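Local coordinates for Ice-binding protein (Flavobacteriaceae bacterium, PDB 5UYT) that probably binds to ice crystals and checks their growth, as a bacterial antifreeze protein built from two ice-binding domains of right-handed beta-helix fold, at residues 29-40 and 46-57; 392-401 and 412-420. All coordinates share one frame; numbering follows the deposited sequence.

Contact 1. Residues 29-40 and 46-57; sequences ITGDVGTNNAAS and VDGVMQDSNGAT
Val33 and Met50 lie side by side on neighbouring parallel strands, and the bent Met50 chain (chi2 -54°, chi3 -65°) folds its methyl CE back to 3.6 Å from Val33 CG1. With Val46, whose CG1 sits 4.0 Å from both Val33 CG2 and Ile29 CG2, they form the close-packed part of the contact. The backbone ladder between the strands runs through Gln51 N to Val33 O (2.9 Å) and Ser53 N to Thr35 O. Gly34 lies against Gln51 O, its CA 3.0 Å from that oxygen.

On the face bearing Gln51, the Asp32 carboxylate spans two donors: OD1 accepts from Val49 N at 2.8 Å and OD2 from Gln51 NE2 at 3.1 Å, both from above its plane, while the Gln51 amide keeps its partner in plane. Further along, Asn36 ND2 makes a close bond to Thr57 OG1 at 2.6 Å, beside the capping box of Asn54 and Thr57.

The loop side is looser and wetter. Asp52 OD1 takes Ser40 N at 3.1 Å, and a water joins the same oxygen to Ser40 OG and Val33 O; a second water links Asp52 OD2 to Ser40 O.

Strand 32-35 is flanked by strands 12-16 and 50-52 in the beta-helix wall, helix 55-73 starts within segment 46-57, and the Asp47 carboxylate hydrogen-bonds to Tyr312 and Thr308 of the second ice-binding region.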
loop_
_atom_site.group_PDB
_atom_site.type_symbol
_atom_site.label_atom_id
_atom_site.label_comp_id
_atom_site.label_asym_id
_atom_site.label_seq_id
_atom_site.Cartn_x
_atom_site.Cartn_y
_atom_site.Cartn_z
ATOM N N ILE A 29 7.446 0.142 2.802
ATOM C CA ILE A 29 7.082 -0.642 3.992
ATOM C C ILE A 29 5.589 -0.846 4.021
ATOM O O ILE A 29 4.853 0.127 3.886
ATOM C CB ILE A 29 7.437 0.082 5.326
ATOM C CG1 ILE A 29 8.921 0.550 5.368
ATOM C CG2 ILE A 29 7.038 -0.786 6.527
ATOM C CD1 ILE A 29 9.935 -0.543 5.592
ATOM N N THR A 30 5.162 -2.095 4.223
ATOM C CA THR A 30 3.755 -2.435 4.433
ATOM C C THR A 30 3.624 -3.143 5.771
ATOM O O THR A 30 4.115 -4.251 5.933
ATOM C CB THR A 30 3.197 -3.344 3.327
ATOM O OG1 THR A 30 3.392 -2.701 2.070
ATOM C CG2 THR A 30 1.667 -3.586 3.554
ATOM N N GLY A 31 2.911 -2.509 6.688
ATOM C CA GLY A 31 2.786 -2.969 8.069
ATOM C C GLY A 31 3.073 -1.790 8.983
ATOM O O GLY A 31 3.713 -0.794 8.563
ATOM N N ASP A 32 2.668 -1.908 10.248
ATOM C CA ASP A 32 3.028 -0.872 11.209
ATOM C C ASP A 32 4.553 -0.851 11.436
ATOM O O ASP A 32 5.249 -1.872 11.255
ATOM C CB ASP A 32 2.273 -1.045 12.528
ATOM C CG ASP A 32 0.775 -0.770 12.414
ATOM O OD1 ASP A 32 0.293 -0.386 11.322
ATOM O OD2 ASP A 32 0.068 -0.960 13.436
ATOM N N VAL A 33 5.044 0.293 11.922
ATOM C CA VAL A 33 6.459 0.485 12.267
ATOM C C VAL A 33 6.476 1.084 13.661
ATOM O O VAL A 33 5.780 2.066 13.933
ATOM C CB VAL A 33 7.138 1.475 11.285
ATOM C CG1 VAL A 33 8.551 1.852 11.770
ATOM C CG2 VAL A 33 7.173 0.891 9.870
ATOM N N GLY A 34 7.264 0.524 14.561
ATOM C CA GLY A 34 7.241 1.109 15.879
ATOM C C GLY A 34 8.232 0.607 16.886
ATOM O O GLY A 34 8.984 -0.351 16.638
ATOM N N THR A 35 8.216 1.280 18.028
ATOM C CA THR A 35 9.029 0.902 19.167
ATOM C C THR A 35 8.244 1.223 20.436
ATOM O O THR A 35 7.528 2.224 20.510
ATOM C CB THR A 35 10.402 1.619 19.137
ATOM O OG1 THR A 35 10.948 1.694 20.464
ATOM C CG2 THR A 35 10.269 3.048 18.533
ATOM N N ASN A 36 8.379 0.375 21.445
ATOM C CA ASN A 36 7.615 0.549 22.663
ATOM C C ASN A 36 8.244 1.535 23.657
ATOM O O ASN A 36 7.694 1.756 24.739
ATOM C CB ASN A 36 7.356 -0.820 23.315
ATOM C CG ASN A 36 6.359 -0.739 24.449
ATOM O OD1 ASN A 36 6.580 -1.272 25.543
ATOM N ND2 ASN A 36 5.277 -0.035 24.212
ATOM N N ASN A 37 9.390 2.130 23.303
ATOM C CA ASN A 37 10.038 3.099 24.187
ATOM C C ASN A 37 10.703 4.318 23.533
ATOM O O ASN A 37 11.441 5.044 24.205
ATOM C CB ASN A 37 11.052 2.392 25.121
ATOM C CG ASN A 37 12.367 2.066 24.425
ATOM O OD1 ASN A 37 12.470 2.067 23.177
ATOM N ND2 ASN A 37 13.398 1.785 25.238
ATOM N N ALA A 38 10.461 4.528 22.242
ATOM C CA ALA A 38 11.032 5.667 21.523
ATOM C C ALA A 38 10.110 6.032 20.369
ATOM O O ALA A 38 8.939 5.631 20.370
ATOM C CB ALA A 38 12.446 5.348 21.032
ATOM N N ALA A 39 10.623 6.780 19.388
ATOM C CA ALA A 39 9.866 7.143 18.199
ATOM C C ALA A 39 10.733 6.875 16.987
ATOM O O ALA A 39 11.915 7.213 17.004
ATOM C CB ALA A 39 9.464 8.609 18.239
ATOM N N SER A 40 10.145 6.290 15.937
ATOM C CA SER A 40 10.899 5.950 14.743
ATOM C C SER A 40 11.245 7.236 14.012
ATOM O O SER A 40 10.451 8.194 14.031
ATOM C CB SER A 40 10.075 5.017 13.838
ATOM O OG SER A 40 9.591 3.926 14.625
ATOM N N VAL A 46 4.666 5.281 4.735
ATOM C CA VAL A 46 4.570 3.878 5.148
ATOM C C VAL A 46 3.133 3.409 5.010
ATOM O O VAL A 46 2.229 4.124 5.414
ATOM C CB VAL A 46 5.055 3.720 6.609
ATOM C CG1 VAL A 46 4.668 2.351 7.170
ATOM C CG2 VAL A 46 6.575 3.865 6.651
ATOM N N ASP A 47 2.906 2.258 4.368
ATOM C CA ASP A 47 1.561 1.690 4.365
ATOM C C ASP A 47 1.335 0.959 5.682
ATOM O O ASP A 47 1.356 -0.279 5.740
ATOM C CB ASP A 47 1.316 0.734 3.172
ATOM C CG ASP A 47 -0.112 0.247 3.120
ATOM O OD1 ASP A 47 -0.951 0.883 3.791
ATOM O OD2 ASP A 47 -0.430 -0.751 2.415
ATOM N N GLY A 48 1.064 1.737 6.723
ATOM C CA GLY A 48 0.954 1.227 8.085
ATOM C C GLY A 48 0.991 2.424 9.016
ATOM O O GLY A 48 1.245 3.561 8.575
ATOM N N VAL A 49 0.732 2.175 10.296
ATOM C CA VAL A 49 0.713 3.264 11.283
ATOM C C VAL A 49 2.061 3.353 11.957
ATOM O O VAL A 49 2.669 2.310 12.330
ATOM C CB VAL A 49 -0.401 3.038 12.330
ATOM C CG1 VAL A 49 -0.423 4.142 13.395
ATOM C CG2 VAL A 49 -1.742 2.890 11.613
ATOM N N MET A 50 2.545 4.584 12.120
ATOM C CA MET A 50 3.750 4.826 12.936
ATOM C C MET A 50 3.349 4.783 14.406
ATOM O O MET A 50 2.705 5.713 14.893
ATOM C CB MET A 50 4.403 6.178 12.553
ATOM C CG MET A 50 4.697 6.318 11.049
ATOM S SD MET A 50 5.685 4.981 10.334
ATOM C CE MET A 50 7.244 5.198 11.208
ATOM N N GLN A 51 3.726 3.709 15.121
ATOM C CA GLN A 51 3.305 3.481 16.508
ATOM C C GLN A 51 4.486 3.701 17.455
ATOM O O GLN A 51 5.455 2.943 17.396
ATOM C CB GLN A 51 2.819 2.031 16.696
ATOM C CG GLN A 51 1.785 1.532 15.687
ATOM C CD GLN A 51 0.379 2.010 16.022
ATOM O OE1 GLN A 51 0.199 2.972 16.760
ATOM N NE2 GLN A 51 -0.616 1.378 15.419
ATOM N N ASP A 52 4.416 4.734 18.293
ATOM C CA ASP A 52 5.542 5.101 19.177
ATOM C C ASP A 52 5.060 5.103 20.620
ATOM O O ASP A 52 4.220 5.921 20.973
ATOM C CB ASP A 52 6.098 6.494 18.806
ATOM C CG ASP A 52 6.621 6.565 17.349
ATOM O OD1 ASP A 52 7.297 5.590 16.892
ATOM O OD2 ASP A 52 6.357 7.603 16.674
ATOM N N SER A 53 5.561 4.162 21.422
ATOM C CA SER A 53 5.350 4.149 22.886
ATOM C C SER A 53 3.881 4.328 23.289
ATOM O O SER A 53 3.540 5.259 24.011
ATOM C CB SER A 53 6.222 5.221 23.564
ATOM O OG SER A 53 7.586 5.083 23.177
ATOM N N ASN A 54 3.020 3.432 22.819
ATOM C CA ASN A 54 1.575 3.560 23.047
ATOM C C ASN A 54 0.954 2.201 23.324
ATOM O O ASN A 54 1.678 1.225 23.529
ATOM C CB ASN A 54 0.888 4.276 21.860
ATOM C CG ASN A 54 1.104 3.566 20.527
ATOM O OD1 ASN A 54 1.525 2.411 20.475
ATOM N ND2 ASN A 54 0.792 4.259 19.440
ATOM N N GLY A 55 -0.378 2.132 23.343
ATOM C CA GLY A 55 -1.078 0.874 23.618
ATOM C C GLY A 55 -0.814 -0.205 22.573
ATOM O O GLY A 55 -0.709 -1.383 22.913
ATOM N N ALA A 56 -0.701 0.181 21.302
ATOM C CA ALA A 56 -0.359 -0.783 20.259
ATOM C C ALA A 56 1.034 -1.423 20.427
ATOM O O ALA A 56 1.206 -2.629 20.175
ATOM C CB ALA A 56 -0.468 -0.139 18.889
ATOM N N THR A 57 2.025 -0.610 20.795
ATOM C CA THR A 57 3.401 -1.119 20.961
ATOM C C THR A 57 3.542 -1.925 22.248
ATOM O O THR A 57 4.362 -2.847 22.324
ATOM C CB THR A 57 4.476 -0.004 20.913
ATOM O OG1 THR A 57 4.278 0.926 21.982
ATOM C CG2 THR A 57 4.439 0.735 19.563
HETATM O O HOH W 1 1.290 -1.905 0.757
HETATM O O HOH W 2 6.989 4.613 14.492
HETATM O O HOH W 3 7.706 8.139 14.255
#

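Contact 2. Residues 392-401 and 412-420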
loop_
_atom_site.group_PDB
_atom_site.type_symbol
_atom_site.label_atom_id
_atom_site.label_comp_id
_atom_site.label_asym_id
_atom_site.label_seq_id
_atom_site.Cartn_x
_atom_site.Cartn_y
_atom_site.Cartn_z
ATOM N N ILE A 392 -6.919 18.801 -16.846
ATOM C CA ILE A 392 -6.514 17.455 -17.243
ATOM C C ILE A 392 -5.767 17.620 -18.558
ATOM O O ILE A 392 -6.340 18.008 -19.592
ATOM C CB ILE A 392 -7.687 16.479 -17.409
ATOM C CG1 ILE A 392 -8.684 16.609 -16.244
ATOM C CG2 ILE A 392 -7.134 15.050 -17.511
ATOM C CD1 ILE A 392 -9.891 15.708 -16.349
ATOM N N ASN A 393 -4.457 17.400 -18.471
ATOM C CA ASN A 393 -3.526 17.774 -19.559
ATOM C C ASN A 393 -3.393 16.763 -20.670
ATOM O O ASN A 393 -3.922 15.653 -20.586
ATOM C CB ASN A 393 -2.126 18.083 -18.921
ATOM C CG ASN A 393 -2.106 19.426 -18.178
ATOM O OD1 ASN A 393 -2.123 20.507 -18.818
ATOM N ND2 ASN A 393 -2.123 19.381 -16.830
ATOM N N THR A 394 -2.698 17.173 -21.732
ATOM C CA THR A 394 -2.568 16.365 -22.935
ATOM C C THR A 394 -2.289 14.881 -22.658
ATOM O O THR A 394 -1.338 14.551 -21.964
ATOM C CB THR A 394 -1.389 16.902 -23.742
ATOM O OG1 THR A 394 -1.659 18.286 -24.081
ATOM C CG2 THR A 394 -1.203 16.066 -25.046
ATOM N N GLY A 395 -3.100 13.999 -23.241
ATOM C CA GLY A 395 -2.727 12.612 -23.300
ATOM C C GLY A 395 -3.113 11.835 -22.049
ATOM O O GLY A 395 -2.911 10.626 -22.011
ATOM N N VAL A 396 -3.683 12.508 -21.047
ATOM C CA VAL A 396 -4.088 11.803 -19.817
ATOM C C VAL A 396 -5.115 10.720 -20.175
ATOM O O VAL A 396 -6.005 10.969 -21.032
ATOM C CB VAL A 396 -4.667 12.803 -18.798
ATOM C CG1 VAL A 396 -5.414 12.042 -17.674
ATOM C CG2 VAL A 396 -3.538 13.622 -18.176
ATOM N N GLU A 397 -4.989 9.545 -19.531
ATOM C CA GLU A 397 -5.983 8.468 -19.677
ATOM C C GLU A 397 -6.610 8.327 -18.308
ATOM O O GLU A 397 -5.888 8.272 -17.298
ATOM C CB GLU A 397 -5.276 7.158 -20.066
ATOM C CG GLU A 397 -4.615 7.263 -21.443
ATOM C CD GLU A 397 -3.771 6.049 -21.815
ATOM O OE1 GLU A 397 -3.689 5.109 -21.017
ATOM O OE2 GLU A 397 -3.208 6.064 -22.931
ATOM N N ILE A 398 -7.942 8.301 -18.259
ATOM C CA ILE A 398 -8.680 8.087 -17.005
ATOM C C ILE A 398 -9.565 6.827 -17.152
ATOM O O ILE A 398 -10.330 6.688 -18.127
ATOM C CB ILE A 398 -9.583 9.323 -16.699
ATOM C CG1 ILE A 398 -8.720 10.527 -16.236
ATOM C CG2 ILE A 398 -10.664 9.025 -15.633
ATOM C CD1 ILE A 398 -9.255 11.809 -16.833
ATOM N N GLU A 399 -9.409 5.891 -16.218
ATOM C CA GLU A 399 -10.346 4.774 -16.071
ATOM C C GLU A 399 -11.045 5.095 -14.763
ATOM O O GLU A 399 -10.505 4.864 -13.671
ATOM C CB GLU A 399 -9.600 3.444 -16.005
ATOM C CG GLU A 399 -10.448 2.204 -15.886
ATOM C CD GLU A 399 -9.607 0.945 -15.688
ATOM O OE1 GLU A 399 -8.350 1.047 -15.784
ATOM O OE2 GLU A 399 -10.197 -0.165 -15.469
ATOM N N GLY A 400 -12.230 5.680 -14.884
ATOM C CA GLY A 400 -12.925 6.194 -13.693
ATOM C C GLY A 400 -13.589 7.502 -14.086
ATOM O O GLY A 400 -14.209 7.582 -15.116
ATOM N N ARG A 401 -13.465 8.533 -13.242
ATOM C CA ARG A 401 -14.126 9.810 -13.524
ATOM C C ARG A 401 -13.422 10.931 -12.809
ATOM O O ARG A 401 -12.760 10.710 -11.814
ATOM C CB ARG A 401 -15.635 9.816 -13.192
ATOM C CG ARG A 401 -16.035 9.181 -11.887
ATOM C CD ARG A 401 -17.573 8.999 -11.777
ATOM N NE ARG A 401 -18.161 7.901 -12.578
ATOM C CZ ARG A 401 -18.010 6.599 -12.325
ATOM N NH1 ARG A 401 -17.247 6.145 -11.286
ATOM N NH2 ARG A 401 -18.633 5.703 -13.091
ATOM N N PHE A 412 -7.598 18.578 -22.155
ATOM C CA PHE A 412 -6.791 18.746 -23.354
ATOM C C PHE A 412 -6.446 17.361 -23.927
ATOM O O PHE A 412 -5.589 16.663 -23.368
ATOM C CB PHE A 412 -5.493 19.522 -23.004
ATOM C CG PHE A 412 -5.742 20.922 -22.526
ATOM C CD1 PHE A 412 -5.798 21.989 -23.427
ATOM C CD2 PHE A 412 -5.915 21.197 -21.178
ATOM C CE1 PHE A 412 -6.038 23.303 -22.999
ATOM C CE2 PHE A 412 -6.173 22.499 -20.748
ATOM C CZ PHE A 412 -6.230 23.566 -21.653
ATOM N N GLY A 413 -7.119 16.936 -25.008
ATOM C CA GLY A 413 -6.658 15.745 -25.716
ATOM C C GLY A 413 -6.556 14.522 -24.812
ATOM O O GLY A 413 -5.525 13.818 -24.827
ATOM N N ILE A 414 -7.640 14.214 -24.113
ATOM C CA ILE A 414 -7.642 13.121 -23.109
ATOM C C ILE A 414 -8.509 11.950 -23.585
ATOM O O ILE A 414 -9.257 12.073 -24.573
ATOM C CB ILE A 414 -8.124 13.600 -21.716
ATOM C CG1 ILE A 414 -9.639 13.885 -21.696
ATOM C CG2 ILE A 414 -7.339 14.846 -21.241
ATOM C CD1 ILE A 414 -10.139 14.118 -20.247
ATOM N N ASN A 415 -8.385 10.818 -22.888
ATOM C CA ASN A 415 -9.247 9.664 -23.136
ATOM C C ASN A 415 -9.767 9.204 -21.784
ATOM O O ASN A 415 -8.984 8.768 -20.931
ATOM C CB ASN A 415 -8.502 8.566 -23.883
ATOM C CG ASN A 415 -9.442 7.475 -24.395
ATOM O OD1 ASN A 415 -9.485 7.147 -25.614
ATOM N ND2 ASN A 415 -10.188 6.929 -23.501
ATOM N N ALA A 416 -11.069 9.362 -21.557
ATOM C CA ALA A 416 -11.579 9.127 -20.204
ATOM C C ALA A 416 -12.766 8.195 -20.310
ATOM O O ALA A 416 -13.709 8.476 -21.065
ATOM C CB ALA A 416 -11.996 10.461 -19.560
ATOM N N GLN A 417 -12.732 7.097 -19.554
ATOM C CA GLN A 417 -13.743 6.067 -19.662
ATOM C C GLN A 417 -14.263 5.674 -18.306
ATOM O O GLN A 417 -13.506 5.234 -17.449
ATOM C CB GLN A 417 -13.181 4.809 -20.389
ATOM C CG GLN A 417 -12.761 5.128 -21.852
ATOM C CD GLN A 417 -12.082 3.968 -22.568
ATOM O OE1 GLN A 417 -11.041 4.159 -23.261
ATOM N NE2 GLN A 417 -12.650 2.805 -22.457
ATOM N N MET A 418 -15.562 5.872 -18.093
ATOM C CA MET A 418 -16.164 5.530 -16.806
ATOM C C MET A 418 -16.032 4.046 -16.491
ATOM O O MET A 418 -16.005 3.189 -17.395
ATOM C CB MET A 418 -17.645 5.934 -16.788
ATOM C CG MET A 418 -18.520 5.188 -17.767
ATOM S SD MET A 418 -20.261 5.709 -17.579
ATOM C CE MET A 418 -21.036 4.733 -18.848
ATOM N N THR A 419 -15.934 3.754 -15.197
ATOM C CA THR A 419 -15.933 2.401 -14.665
ATOM C C THR A 419 -17.407 1.974 -14.452
ATOM O O THR A 419 -18.309 2.831 -14.516
ATOM C CB THR A 419 -15.153 2.379 -13.330
ATOM O OG1 THR A 419 -15.575 3.504 -12.542
ATOM C CG2 THR A 419 -13.617 2.536 -13.626
ATOM N N PRO A 420 -17.665 0.672 -14.251
ATOM C CA PRO A 420 -19.074 0.206 -14.303
ATOM C C PRO A 420 -20.001 0.745 -13.214
ATOM O O PRO A 420 -19.579 1.062 -12.087
ATOM C CB PRO A 420 -18.958 -1.316 -14.161
ATOM C CG PRO A 420 -17.586 -1.631 -14.632
ATOM C CD PRO A 420 -16.720 -0.466 -14.241
HETATM O O HOH W 4 -17.869 3.120 -11.377
#
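Ile392, in the conformer given, and Ile414 cross at about a right angle, their CG2 methyls meeting at 3.7 Å. In Ile414 the CG1 branch stands between the backbone N and the carbonyl carbon (chi1 72°), which leaves CG2 beside the backbone N, facing the carbonyl oxygens of Ile392 and Asn393, while CD1 extends toward Ile398 CD1, 4.2 Å away. Val396 CB adds a looser touch to Ile414 CG2. Two residues on, Ile398 and Ala416 occupy the same face of paired parallel strands, CB to CB 3.9 Å, so the small alanine continues the apolar row begun by the isoleucines.

The other face carries polar groups: Glu397 and Glu399 on one strand, Asn415 and Gln417 on the next. Along the latter, Asn415 ND2 donates to Gln417 OE1 at 2.9 Å, meeting an in-plane lone pair of OE1, though the bond is tilted from the Asn415 amide plane. Between the two faces the backbone rungs are regular, with Gln417 N to Ile398 O at 2.8 Å and Gly400 N to Gln417 O at 2.9 Å.

Phe412 turns a ring edge to the backbone, its CD2 lying 3.6 Å from Ile392 O. At the opposite end Arg401 and Thr419 meet at an oblique angle; Thr419 O lies near the guanidinium plane, at its edge, and takes a weak bond from NH2. A water in that plane accepts from Arg401 NH1 and bonds Thr419 OG1 and Pro420 O. Ser382, Val222 and Tyr224 also hold the guanidinium.

Asn393 to Val396 form a type II turn between strands 390-392 and 397-404, a corner of the beta-helix. Strand 415-417 stacks between strands 397-404 and 240-242, and strand 224-228 packs against Ile392, Ala416 and Met418.

Both contacts join parallel strands of adjacent beta-helix coils, but in different ice-binding regions and on opposite sides of the chain's centre, with centres about 38 Å apart and nearest atoms about 20 Å apart. Each is partly buried and has a backbone ladder. In contact 2 an apolar row and a polar row divide cleanly between the two faces; in contact 1 the apolar face runs into Thr35 and Asp52. Contact 1 adds side-chain bonds from Asp32 and Asp52, with waters at a loop side and a helix start close by. Contact 2 relies instead on isoleucine packing, Arg401 touching Thr419 only weakly, and neither of its segments contains a helix.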